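Local structure of xylose isomerase-like TIM barrel domain-containing protein (Thermus thermophilus, 3AYV) at residues 6-9 against 10-13; 98-101 against 102-105; 123-126 against 127-131; 232-235 against 236-240. The protein is a zinc-binding TIM-barrel protein of unproven function that may cleave phosphodiester bonds in DNA and take part in protection against oxidative stress. All coordinates share one frame; numbering follows the deposited sequence.

Contact 1: residues 6-9 against 10-13; sequences AFPL and SRAE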
ATOM      1  N   ALA A   6       4.344  -7.083   5.353  1.00 16.50           N
ATOM      2  CA  ALA A   6       4.975  -6.585   4.123  1.00 16.07           C
ATOM      3  C   ALA A   6       6.396  -7.106   4.003  1.00 16.59           C
ATOM      4  O   ALA A   6       7.156  -7.020   4.950  1.00 17.75           O
ATOM      5  CB  ALA A   6       4.991  -5.039   4.113  1.00 15.49           C
ATOM      6  N   PHE A   7       6.744  -7.630   2.837  1.00 16.43           N
ATOM      7  CA  PHE A   7       8.132  -7.988   2.513  1.00 17.26           C
ATOM      8  C   PHE A   7       8.298  -7.950   1.001  1.00 17.64           C
ATOM      9  O   PHE A   7       7.346  -8.195   0.260  1.00 17.91           O
ATOM     10  CB  PHE A   7       8.496  -9.397   3.061  1.00 17.63           C
ATOM     11  CG  PHE A   7       7.576 -10.497   2.579  1.00 16.23           C
ATOM     12  CD1 PHE A   7       6.404 -10.778   3.260  1.00 18.01           C
ATOM     13  CD2 PHE A   7       7.884 -11.233   1.440  1.00 17.10           C
ATOM     14  CE1 PHE A   7       5.536 -11.779   2.809  1.00 18.19           C
ATOM     15  CE2 PHE A   7       7.025 -12.247   0.969  1.00 18.03           C
ATOM     16  CZ  PHE A   7       5.860 -12.538   1.673  1.00 17.41           C
ATOM     17  N   PRO A   8       9.506  -7.626   0.522  1.00 18.66           N
ATOM     18  CA  PRO A   8       9.748  -7.742  -0.912  1.00 19.59           C
ATOM     19  C   PRO A   8       9.851  -9.202  -1.358  1.00 19.96           C
ATOM     20  O   PRO A   8      10.314 -10.064  -0.587  1.00 20.48           O
ATOM     21  CB  PRO A   8      11.087  -7.029  -1.103  1.00 20.19           C
ATOM     22  CG  PRO A   8      11.763  -7.140   0.231  1.00 21.12           C
ATOM     23  CD  PRO A   8      10.666  -7.085   1.254  1.00 19.09           C
ATOM     24  N   LEU A   9       9.440  -9.465  -2.594  1.00 19.81           N
ATOM     25  CA  LEU A   9       9.606 -10.773  -3.215  1.00 21.22           C
ATOM     26  C   LEU A   9      11.070 -11.236  -3.086  1.00 22.67           C
ATOM     27  O   LEU A   9      11.339 -12.432  -2.870  1.00 23.01           O
ATOM     28  CB  LEU A   9       9.176 -10.701  -4.677  1.00 20.41           C
ATOM     29  CG  LEU A   9       9.311 -11.977  -5.506  1.00 21.22           C
ATOM     30  CD1 LEU A   9       8.488 -13.109  -4.839  1.00 19.04           C
ATOM     31  CD2 LEU A   9       8.886 -11.701  -6.944  1.00 20.98           C
ATOM     32  N   SER A  10      12.000 -10.280  -3.153  1.00 23.38           N
ATOM     33  CA  SER A  10      13.432 -10.570  -3.057  1.00 25.54           C
ATOM     34  C   SER A  10      13.846 -11.142  -1.698  1.00 26.96           C
ATOM     35  O   SER A  10      14.931 -11.712  -1.576  1.00 27.18           O
ATOM     36  CB  SER A  10      14.271  -9.326  -3.384  1.00 24.72           C
ATOM     37  OG  SER A  10      14.019  -8.285  -2.459  1.00 24.71           O
ATOM     38  N   ARG A  11      12.987 -10.996  -0.691  1.00 28.69           N
ATOM     39  CA  ARG A  11      13.283 -11.511   0.646  1.00 30.50           C
ATOM     40  C   ARG A  11      12.230 -12.494   1.116  1.00 30.89           C
ATOM     41  O   ARG A  11      12.031 -12.636   2.315  1.00 31.64           O
ATOM     42  CB  ARG A  11      13.395 -10.364   1.652  1.00 31.09           C
ATOM     43  CG  ARG A  11      14.642  -9.536   1.495  1.00 33.80           C
ATOM     44  CD  ARG A  11      14.552  -8.253   2.299  1.00 38.79           C
ATOM     45  NE  ARG A  11      15.368  -7.215   1.672  1.00 42.68           N
ATOM     46  CZ  ARG A  11      15.183  -5.900   1.808  1.00 45.77           C
ATOM     47  NH1 ARG A  11      14.197  -5.415   2.570  1.00 46.67           N
ATOM     48  NH2 ARG A  11      15.993  -5.061   1.176  1.00 47.07           N
ATOM     49  N   ALA A  12      11.546 -13.155   0.185  1.00 32.01           N
ATOM     50  CA  ALA A  12      10.432 -14.034   0.545  1.00 34.01           C
ATOM     51  C   ALA A  12      10.916 -15.234   1.359  1.00 35.72           C
ATOM     52  O   ALA A  12      10.331 -15.556   2.392  1.00 35.70           O
ATOM     53  CB  ALA A  12       9.668 -14.491  -0.690  1.00 33.58           C
ATOM     54  N   GLU A  13      11.993 -15.873   0.889  1.00 37.77           N
ATOM     55  CA  GLU A  13      12.629 -17.006   1.595  1.00 39.87           C
ATOM     56  C   GLU A  13      12.857 -16.673   3.074  1.00 40.41           C
ATOM     57  O   GLU A  13      12.616 -17.486   3.964  1.00 40.99           O
ATOM     58  CB  GLU A  13      13.942 -17.438   0.885  1.00 39.91           C
ATOM     59  CG  GLU A  13      15.207 -16.543   1.104  1.00 42.12           C
ATOM     60  CD  GLU A  13      15.108 -15.111   0.515  1.00 44.87           C
ATOM     61  OE1 GLU A  13      14.582 -14.928  -0.613  1.00 44.69           O
ATOM     62  OE2 GLU A  13      15.578 -14.164   1.192  1.00 45.18           O
TER
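The pyrrolidine ring of P8 packs against R11, its CG 3.6 Å from R11 CD and reaching over one face of the guanidinium group. The arginine chain runs extended from CG to NE past the ring, so that NH1 also comes 3.8 Å from P8 CG. On the same ring, P8 CB meets S10 OG at 3.5 Å, while that hydroxyl is hydrogen-bonded to D31 OD2. Deeper in, F7 CE2 touches A12 CB at 3.8 Å, the phenyl ring being also lined by A15 and L19 of helix 12-22. Beneath these contacts lies a tight 3-10 turn: R11 N binds P8 O at 2.8 Å and A12 N binds L9 O at 3.1 Å. R11 is thereby set at the N-cap of helix 12-22, directly after the first barrel strand, and L9 turns to F41 and L44 of helix 38-47. The side chain of P8 is about 12 Å from a bound zinc ion. With an alanine at P8, the guanidinium of R11 would probably lose the support on one face and be freer to turn. Apolar contact with the proline probably helps to orient the arginine, while the backbone amides fix the bend.

Contact 2: residues 98-101 against 102-105; sequences GIPH and GRTP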
ATOM      1  N   GLY A  98       2.124   8.415  -7.745  1.00  9.76           N
ATOM      2  CA  GLY A  98       3.208   8.879  -8.609  1.00 10.18           C
ATOM      3  C   GLY A  98       3.575  10.345  -8.353  1.00 10.26           C
ATOM      4  O   GLY A  98       4.559  10.850  -8.916  1.00 10.24           O
ATOM      5  N   ILE A  99       2.814  11.014  -7.492  1.00  8.96           N
ATOM      6  CA  ILE A  99       3.058  12.457  -7.237  1.00  9.29           C
ATOM      7  C   ILE A  99       4.478  12.654  -6.632  1.00 10.29           C
ATOM      8  O   ILE A  99       4.876  11.897  -5.742  1.00 11.43           O
ATOM      9  CB  ILE A  99       1.948  13.081  -6.372  1.00  9.17           C
ATOM     10  CG1 ILE A  99       2.017  14.623  -6.459  1.00  8.44           C
ATOM     11  CG2 ILE A  99       2.054  12.606  -4.866  1.00  9.09           C
ATOM     12  CD1 ILE A  99       0.948  15.361  -5.593  1.00 11.15           C
ATOM     13  N   PRO A 100       5.256  13.612  -7.168  1.00 10.47           N
ATOM     14  CA  PRO A 100       6.583  13.951  -6.597  1.00 11.85           C
ATOM     15  C   PRO A 100       6.410  14.539  -5.217  1.00 11.49           C
ATOM     16  O   PRO A 100       5.366  15.090  -4.914  1.00 11.41           O
ATOM     17  CB  PRO A 100       7.098  15.080  -7.510  1.00 11.88           C
ATOM     18  CG  PRO A 100       6.294  14.999  -8.757  1.00 14.14           C
ATOM     19  CD  PRO A 100       4.938  14.419  -8.366  1.00 11.16           C
ATOM     20  N   HIS A 101       7.445  14.465  -4.392  1.00 11.31           N
ATOM     21  CA  HIS A 101       7.381  15.118  -3.116  1.00 11.52           C
ATOM     22  C   HIS A 101       7.321  16.640  -3.265  1.00 12.14           C
ATOM     23  O   HIS A 101       7.940  17.191  -4.170  1.00 12.06           O
ATOM     24  CB  HIS A 101       8.641  14.799  -2.307  1.00 11.04           C
ATOM     25  CG  HIS A 101       8.632  15.490  -1.004  1.00 10.42           C
ATOM     26  ND1 HIS A 101       7.804  15.095   0.032  1.00 12.26           N
ATOM     27  CD2 HIS A 101       9.239  16.627  -0.596  1.00 11.87           C
ATOM     28  CE1 HIS A 101       7.941  15.943   1.039  1.00 14.56           C
ATOM     29  NE2 HIS A 101       8.807  16.877   0.682  1.00 13.13           N
ATOM     30  N   GLY A 102       6.574  17.296  -2.383  1.00 12.62           N
ATOM     31  CA  GLY A 102       6.633  18.753  -2.261  1.00 13.51           C
ATOM     32  C   GLY A 102       5.768  19.552  -3.224  1.00 14.37           C
ATOM     33  O   GLY A 102       5.993  20.758  -3.411  1.00 14.19           O
ATOM     34  N   ARG A 103       4.756  18.915  -3.828  1.00 12.55           N
ATOM     35  CA  ARG A 103       3.800  19.676  -4.625  1.00 12.91           C
ATOM     36  C   ARG A 103       2.896  20.481  -3.693  1.00 12.16           C
ATOM     37  O   ARG A 103       2.626  20.051  -2.555  1.00 13.24           O
ATOM     38  CB  ARG A 103       2.935  18.752  -5.506  1.00 11.93           C
ATOM     39  CG  ARG A 103       3.721  17.856  -6.471  1.00 15.24           C
ATOM     40  CD  ARG A 103       4.886  18.595  -7.167  1.00 23.72           C
ATOM     41  NE  ARG A 103       4.469  19.221  -8.403  1.00 29.33           N
ATOM     42  CZ  ARG A 103       5.214  20.083  -9.104  1.00 30.25           C
ATOM     43  NH1 ARG A 103       6.429  20.467  -8.683  1.00 29.73           N
ATOM     44  NH2 ARG A 103       4.733  20.563 -10.224  1.00 28.31           N
ATOM     45  N   THR A 104       2.400  21.627  -4.171  1.00 12.21           N
ATOM     46  CA  THR A 104       1.428  22.410  -3.422  1.00 12.12           C
ATOM     47  C   THR A 104       0.066  21.717  -3.470  1.00 12.50           C
ATOM     48  O   THR A 104      -0.141  20.839  -4.302  1.00 11.84           O
ATOM     49  CB  THR A 104       1.229  23.831  -4.033  1.00 12.64           C
ATOM     50  OG1 THR A 104       0.685  23.709  -5.357  1.00 11.99           O
ATOM     51  CG2 THR A 104       2.581  24.576  -4.103  1.00 14.49           C
ATOM     52  N   PRO A 105      -0.850  22.088  -2.564  1.00 13.35           N
ATOM     53  CA  PRO A 105      -2.222  21.561  -2.682  1.00 13.36           C
ATOM     54  C   PRO A 105      -2.837  21.763  -4.066  1.00 13.45           C
ATOM     55  O   PRO A 105      -3.551  20.872  -4.549  1.00 12.50           O
ATOM     56  CB  PRO A 105      -2.979  22.359  -1.607  1.00 14.36           C
ATOM     57  CG  PRO A 105      -1.919  22.489  -0.490  1.00 13.55           C
ATOM     58  CD  PRO A 105      -0.673  22.847  -1.304  1.00 13.47           C
TER
HETATM   59  O   HOH W   1       3.530  16.332  -3.262  1.00 11.31           O
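I99 and R103 meet because CG1 of the isoleucine stands anti to its own N (chi1 -164°), sending the CG1-CD1 arm to the arginine, while R103 folds back at chi2 (-42°) and chi3. R103 CG is then 3.7 Å from I99 CG1 and 3.6 Å from P100 O. Its CD lies against the proline ring, 4.2 Å from P100 CB, and the two side chains lie at a slant to one another. A water closes the bend of the chain, 2.8 Å from P100 O, to which it can donate, and accepting from R103 N at 2.9 Å, and so bridges backbone groups three residues apart. At the turn, G102 passes over one face of the H101 imidazole: G102 CA is 4.0 Å from the ring centroid and 22° off the normal, a CH-pi contact. Its backbone has positive phi, and a CB there would run into H101 O. The imidazole is fixed from beyond the turn by H139, whose ring meets it almost at right angles and whose ND1 is hydrogen-bonded to H101 ND1. With a serine in place of R103, the aliphatic cover on I99 and the P100 ring would probably be lost, and E107 would lack its weak, long ion pair with NE. This surface loop leads from barrel strand 92-96 to helix 105-110, where T104 is the N-cap and E107 OE1 takes the T104 amide; I99 packs inward on R111, H139 and E140, its side chain about 7 Å from that of the zinc ligand H96.

Contact 3: residues 123-126 against 127-131; sequences VRRA and RTLGV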
ATOM      1  N   VAL A 123      -7.338   0.068 -13.780  1.00 12.46           N
ATOM      2  CA  VAL A 123      -8.581  -0.326 -13.102  1.00 13.07           C
ATOM      3  C   VAL A 123      -9.291  -1.445 -13.902  1.00 13.46           C
ATOM      4  O   VAL A 123      -9.807  -2.413 -13.315  1.00 12.04           O
ATOM      5  CB  VAL A 123      -9.513   0.886 -12.899  1.00 13.56           C
ATOM      6  CG1 VAL A 123     -10.890   0.468 -12.343  1.00 14.66           C
ATOM      7  CG2 VAL A 123      -8.853   1.852 -11.893  1.00 13.48           C
ATOM      8  N   ARG A 124      -9.299  -1.299 -15.225  1.00 13.03           N
ATOM      9  CA  ARG A 124      -9.952  -2.298 -16.080  1.00 14.39           C
ATOM     10  C   ARG A 124      -9.254  -3.652 -15.970  1.00 13.74           C
ATOM     11  O   ARG A 124      -9.934  -4.700 -15.869  1.00 13.70           O
ATOM     12  CB  ARG A 124     -10.046  -1.818 -17.533  1.00 15.30           C
ATOM     13  CG  ARG A 124     -11.002  -0.622 -17.730  1.00 18.13           C
ATOM     14  CD  ARG A 124     -10.832  -0.026 -19.145  1.00 25.09           C
ATOM     15  NE  ARG A 124     -11.031  -1.042 -20.183  1.00 32.22           N
ATOM     16  CZ  ARG A 124     -11.047  -0.799 -21.495  1.00 36.83           C
ATOM     17  NH1 ARG A 124     -10.859   0.434 -21.958  1.00 38.03           N
ATOM     18  NH2 ARG A 124     -11.253  -1.796 -22.353  1.00 38.07           N
ATOM     19  N   ARG A 125      -7.918  -3.648 -15.943  1.00 12.52           N
ATOM     20  CA  ARG A 125      -7.145  -4.897 -15.828  1.00 12.68           C
ATOM     21  C   ARG A 125      -7.399  -5.575 -14.479  1.00 12.84           C
ATOM     22  O   ARG A 125      -7.571  -6.800 -14.413  1.00 13.81           O
ATOM     23  CB  ARG A 125      -5.621  -4.661 -16.053  1.00 11.79           C
ATOM     24  CG  ARG A 125      -4.762  -5.939 -16.102  1.00 16.01           C
ATOM     25  CD  ARG A 125      -5.261  -6.926 -17.193  1.00 19.87           C
ATOM     26  NE  ARG A 125      -4.371  -8.093 -17.360  1.00 25.45           N
ATOM     27  CZ  ARG A 125      -4.783  -9.335 -17.627  1.00 28.69           C
ATOM     28  NH1 ARG A 125      -6.080  -9.608 -17.746  1.00 29.89           N
ATOM     29  NH2 ARG A 125      -3.904 -10.325 -17.750  1.00 27.44           N
ATOM     30  N   ALA A 126      -7.381  -4.781 -13.411  1.00 12.28           N
ATOM     31  CA  ALA A 126      -7.694  -5.266 -12.061  1.00 12.96           C
ATOM     32  C   ALA A 126      -9.094  -5.913 -12.015  1.00 13.52           C
ATOM     33  O   ALA A 126      -9.275  -7.011 -11.451  1.00 13.70           O
ATOM     34  CB  ALA A 126      -7.585  -4.104 -11.049  1.00 13.43           C
ATOM     35  N   ARG A 127     -10.051  -5.264 -12.666  1.00 13.51           N
ATOM     36  CA  ARG A 127     -11.431  -5.761 -12.700  1.00 15.03           C
ATOM     37  C   ARG A 127     -11.484  -7.113 -13.419  1.00 15.21           C
ATOM     38  O   ARG A 127     -12.062  -8.086 -12.887  1.00 15.30           O
ATOM     39  CB  ARG A 127     -12.352  -4.729 -13.353  1.00 15.43           C
ATOM     40  CG  ARG A 127     -13.806  -5.152 -13.416  1.00 18.71           C
ATOM     41  CD  ARG A 127     -14.787  -3.981 -13.521  1.00 27.24           C
ATOM     42  NE  ARG A 127     -14.367  -2.971 -14.476  1.00 35.28           N
ATOM     43  CZ  ARG A 127     -14.132  -1.690 -14.186  1.00 36.99           C
ATOM     44  NH1 ARG A 127     -14.282  -1.209 -12.951  1.00 39.27           N
ATOM     45  NH2 ARG A 127     -13.735  -0.886 -15.152  1.00 38.51           N
ATOM     46  N   THR A 128     -10.850  -7.195 -14.588  1.00 15.27           N
ATOM     47  CA  THR A 128     -10.772  -8.463 -15.349  1.00 15.50           C
ATOM     48  C   THR A 128     -10.186  -9.609 -14.527  1.00 16.58           C
ATOM     49  O   THR A 128     -10.731 -10.737 -14.510  1.00 16.36           O
ATOM     50  CB  THR A 128      -9.971  -8.283 -16.667  1.00 15.09           C
ATOM     51  OG1 THR A 128     -10.675  -7.370 -17.506  1.00 15.21           O
ATOM     52  CG2 THR A 128      -9.759  -9.641 -17.391  1.00 16.19           C
ATOM     53  N   LEU A 129      -9.102  -9.310 -13.809  1.00 15.47           N
ATOM     54  CA  LEU A 129      -8.416 -10.281 -12.962  1.00 16.08           C
ATOM     55  C   LEU A 129      -9.064 -10.615 -11.612  1.00 15.71           C
ATOM     56  O   LEU A 129      -8.676 -11.588 -10.961  1.00 16.09           O
ATOM     57  CB  LEU A 129      -6.935  -9.857 -12.772  1.00 14.83           C
ATOM     58  CG  LEU A 129      -6.085  -9.875 -14.051  1.00 15.51           C
ATOM     59  CD1 LEU A 129      -4.741  -9.091 -13.830  1.00 16.16           C
ATOM     60  CD2 LEU A 129      -5.779 -11.298 -14.554  1.00 18.83           C
ATOM     61  N   GLY A 130     -10.019  -9.812 -11.169  1.00 15.53           N
ATOM     62  CA  GLY A 130     -10.663 -10.021  -9.894  1.00 16.10           C
ATOM     63  C   GLY A 130      -9.807  -9.568  -8.719  1.00 16.39           C
ATOM     64  O   GLY A 130      -9.966 -10.058  -7.608  1.00 16.49           O
ATOM     65  N   VAL A 131      -8.915  -8.620  -8.978  1.00 15.59           N
ATOM     66  CA  VAL A 131      -8.016  -8.062  -7.955  1.00 14.40           C
ATOM     67  C   VAL A 131      -8.534  -6.666  -7.601  1.00 14.29           C
ATOM     68  O   VAL A 131      -8.835  -5.853  -8.493  1.00 14.73           O
ATOM     69  CB  VAL A 131      -6.579  -7.970  -8.510  1.00 15.36           C
ATOM     70  CG1 VAL A 131      -5.627  -7.256  -7.507  1.00 13.68           C
ATOM     71  CG2 VAL A 131      -6.050  -9.375  -8.917  1.00 13.88           C
TER
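V123, R124 and R125 accept successive alpha-helical bonds from R127, T128 and L129, and the helix ends in a Schellman motif in which V131 N reaches back to A126 O at 3.0 Å and G130 adopts positive phi (77°). R125 carries much of the side-chain contact. Its chain bends at chi2 (56°) and lays the guanidinium along L129, whose CD2 sits over one face near the rim, 3.6 Å from R125 NH1. T128 CG2 approaches the same group at its edge, in plane, 3.7 Å from NH1. The other methyl of L129, CD1, lies 3.7 Å from R125 NE. T128 OG1 turns the other way and donates to R124 O at 3.2 Å; the T128 amide reaches that oxygen from the opposite face of the carbonyl plane, so one acceptor is gripped by two donors of one residue. On a different flank, R127 bends at chi3 and brings NH1 to 3.8 Å from V123 CG1, while NH2 lies 3.8 Å from R124 CG. V123 O lies over one face of the R127 guanidinium, whose plane is only 15° from that of R124. V123 and A126 pack on L133 of strand 132-136, the barrel strand that follows this helix. The guanidinium nitrogens of R125 and R127 meet mostly carbon atoms of their helix neighbours, and the charges of these two are answered from elsewhere: R125 by a salt bridge to D83 of helix 68-87, R127 by one to E156, which probably offsets any repulsion between R127 and nearby R124.

Contact 4: residues 232-235 against 236-240; sequences LAFL and QALAG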
ATOM      1  N   LEU A 232       2.272  -6.860  16.358  1.00 21.41           N
ATOM      2  CA  LEU A 232       1.164  -7.796  16.532  1.00 22.76           C
ATOM      3  C   LEU A 232       0.628  -7.764  17.980  1.00 23.15           C
ATOM      4  O   LEU A 232      -0.597  -7.746  18.210  1.00 22.99           O
ATOM      5  CB  LEU A 232       1.590  -9.195  16.079  1.00 22.99           C
ATOM      6  CG  LEU A 232       0.496 -10.262  15.990  1.00 25.28           C
ATOM      7  CD1 LEU A 232      -0.795  -9.750  15.275  1.00 25.66           C
ATOM      8  CD2 LEU A 232       1.072 -11.519  15.321  1.00 25.37           C
ATOM      9  N   ALA A 233       1.555  -7.716  18.942  1.00 23.99           N
ATOM     10  CA  ALA A 233       1.231  -7.601  20.364  1.00 24.01           C
ATOM     11  C   ALA A 233       0.536  -6.284  20.697  1.00 23.89           C
ATOM     12  O   ALA A 233      -0.375  -6.254  21.532  1.00 23.42           O
ATOM     13  CB  ALA A 233       2.503  -7.779  21.231  1.00 24.91           C
ATOM     14  N   PHE A 234       0.968  -5.191  20.052  1.00 23.07           N
ATOM     15  CA  PHE A 234       0.285  -3.897  20.161  1.00 22.37           C
ATOM     16  C   PHE A 234      -1.176  -4.040  19.672  1.00 22.22           C
ATOM     17  O   PHE A 234      -2.113  -3.589  20.352  1.00 22.13           O
ATOM     18  CB  PHE A 234       1.039  -2.814  19.340  1.00 21.79           C
ATOM     19  CG  PHE A 234       0.522  -1.399  19.539  1.00 21.56           C
ATOM     20  CD1 PHE A 234      -0.634  -0.957  18.882  1.00 21.19           C
ATOM     21  CD2 PHE A 234       1.199  -0.506  20.361  1.00 20.23           C
ATOM     22  CE1 PHE A 234      -1.107   0.351  19.064  1.00 20.70           C
ATOM     23  CE2 PHE A 234       0.736   0.812  20.552  1.00 20.59           C
ATOM     24  CZ  PHE A 234      -0.417   1.237  19.901  1.00 22.78           C
ATOM     25  N   LEU A 235      -1.367  -4.688  18.522  1.00 22.25           N
ATOM     26  CA  LEU A 235      -2.708  -4.794  17.923  1.00 23.00           C
ATOM     27  C   LEU A 235      -3.647  -5.629  18.813  1.00 24.56           C
ATOM     28  O   LEU A 235      -4.840  -5.301  18.992  1.00 24.12           O
ATOM     29  CB  LEU A 235      -2.641  -5.402  16.515  1.00 22.82           C
ATOM     30  CG  LEU A 235      -2.015  -4.505  15.433  1.00 22.27           C
ATOM     31  CD1 LEU A 235      -1.927  -5.224  14.097  1.00 22.89           C
ATOM     32  CD2 LEU A 235      -2.867  -3.244  15.304  1.00 22.75           C
ATOM     33  N   GLN A 236      -3.090  -6.707  19.353  1.00 25.63           N
ATOM     34  CA  GLN A 236      -3.827  -7.603  20.224  1.00 27.73           C
ATOM     35  C   GLN A 236      -4.288  -6.945  21.529  1.00 28.06           C
ATOM     36  O   GLN A 236      -5.424  -7.185  21.960  1.00 29.01           O
ATOM     37  CB  GLN A 236      -3.011  -8.860  20.486  1.00 28.06           C
ATOM     38  CG  GLN A 236      -3.100  -9.866  19.346  1.00 30.71           C
ATOM     39  CD  GLN A 236      -2.056 -10.957  19.459  1.00 34.59           C
ATOM     40  OE1 GLN A 236      -2.099 -11.943  18.727  1.00 36.40           O
ATOM     41  NE2 GLN A 236      -1.097 -10.776  20.365  1.00 35.26           N
ATOM     42  N   ALA A 237      -3.428  -6.134  22.148  1.00 28.21           N
ATOM     43  CA  ALA A 237      -3.786  -5.358  23.344  1.00 28.24           C
ATOM     44  C   ALA A 237      -4.834  -4.311  22.998  1.00 28.61           C
ATOM     45  O   ALA A 237      -5.737  -4.033  23.776  1.00 27.88           O
ATOM     46  CB  ALA A 237      -2.561  -4.678  23.945  1.00 28.01           C
ATOM     47  N   LEU A 238      -4.697  -3.713  21.823  1.00 28.82           N
ATOM     48  CA  LEU A 238      -5.647  -2.713  21.383  1.00 29.63           C
ATOM     49  C   LEU A 238      -7.011  -3.357  21.187  1.00 30.64           C
ATOM     50  O   LEU A 238      -8.034  -2.760  21.516  1.00 31.21           O
ATOM     51  CB  LEU A 238      -5.163  -2.046  20.081  1.00 28.87           C
ATOM     52  CG  LEU A 238      -5.873  -0.762  19.674  1.00 28.77           C
ATOM     53  CD1 LEU A 238      -5.775   0.333  20.758  1.00 28.20           C
ATOM     54  CD2 LEU A 238      -5.303  -0.267  18.347  1.00 28.74           C
ATOM     55  N   ALA A 239      -7.008  -4.577  20.654  1.00 32.32           N
ATOM     56  CA  ALA A 239      -8.232  -5.309  20.327  1.00 34.92           C
ATOM     57  C   ALA A 239      -8.968  -5.843  21.559  1.00 37.00           C
ATOM     58  O   ALA A 239     -10.162  -6.143  21.482  1.00 37.33           O
ATOM     59  CB  ALA A 239      -7.925  -6.464  19.360  1.00 34.00           C
ATOM     60  N   GLY A 240      -8.249  -5.977  22.675  1.00 39.38           N
ATOM     61  CA  GLY A 240      -8.781  -6.622  23.888  1.00 42.27           C
ATOM     62  C   GLY A 240      -9.494  -5.671  24.826  1.00 44.16           C
ATOM     63  O   GLY A 240     -10.202  -6.108  25.750  1.00 44.64           O
TER
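Four backbone hydrogen bonds join 232-235 to 236-240: Q236 N to L232 O at 2.9 Å, A237 N to A233 O at 3.1 Å, L238 N to F234 O at 3.0 Å and A239 N to L235 O at 2.8 Å. The A239 bond is the most bent, with an N-H...O angle of 141°, although it is also the shortest. Near the end of the helix, L238 O gains a further hydrogen bond from R213 NH1. The first of the four carbonyls also has a side chain lying beside it: Q236 CG stands 3.5 Å from L232 O, and beyond CG the glutamine is extended, which carries NE2 to 3.9 Å from A233 CA and OE1 alongside L232 CG. Helix 229-240 follows barrel strand 219-222, the eighth and last, and so completes the alternation of strands and helices of the TIM barrel. F234 and L238 are one turn apart, and F234 CE1 approaches L238 CD2 at 4.3 Å. Both side chains have CG anti to the backbone N, chi1 being -172° in F234 and -166° in L238, which swings ring and isobutyl group out from the helix in the same sense. F234 rests on L201 and H208, and L235 on L201 and L212, so loops following strand 185-188 cover this face. The side chain of L235 is about 11 Å from those of the zinc ligands H187 and E223.

How the contacts relate
From the N terminus, contact 1 comes first, turning the chain from strand 3-8 into helix 12-22. Contact 2 follows strand 92-96, shaping the loop that leads to helix 105-110. Contact 3 ends helix 120-129 and hands the chain to strand 132-136, and contact 4 lies in helix 229-240, after the last barrel strand. Each links residues adjacent along the chain, so the four stand in series and none nests in or crosses another. They do not touch: the nearest atoms are about 11 Å apart between contacts 1 and 4, and about 25 Å between contacts 2 and 4. Together they mark two strand-to-helix turns, one helix-to-strand turn and the last helix of one closed eight-stranded barrel.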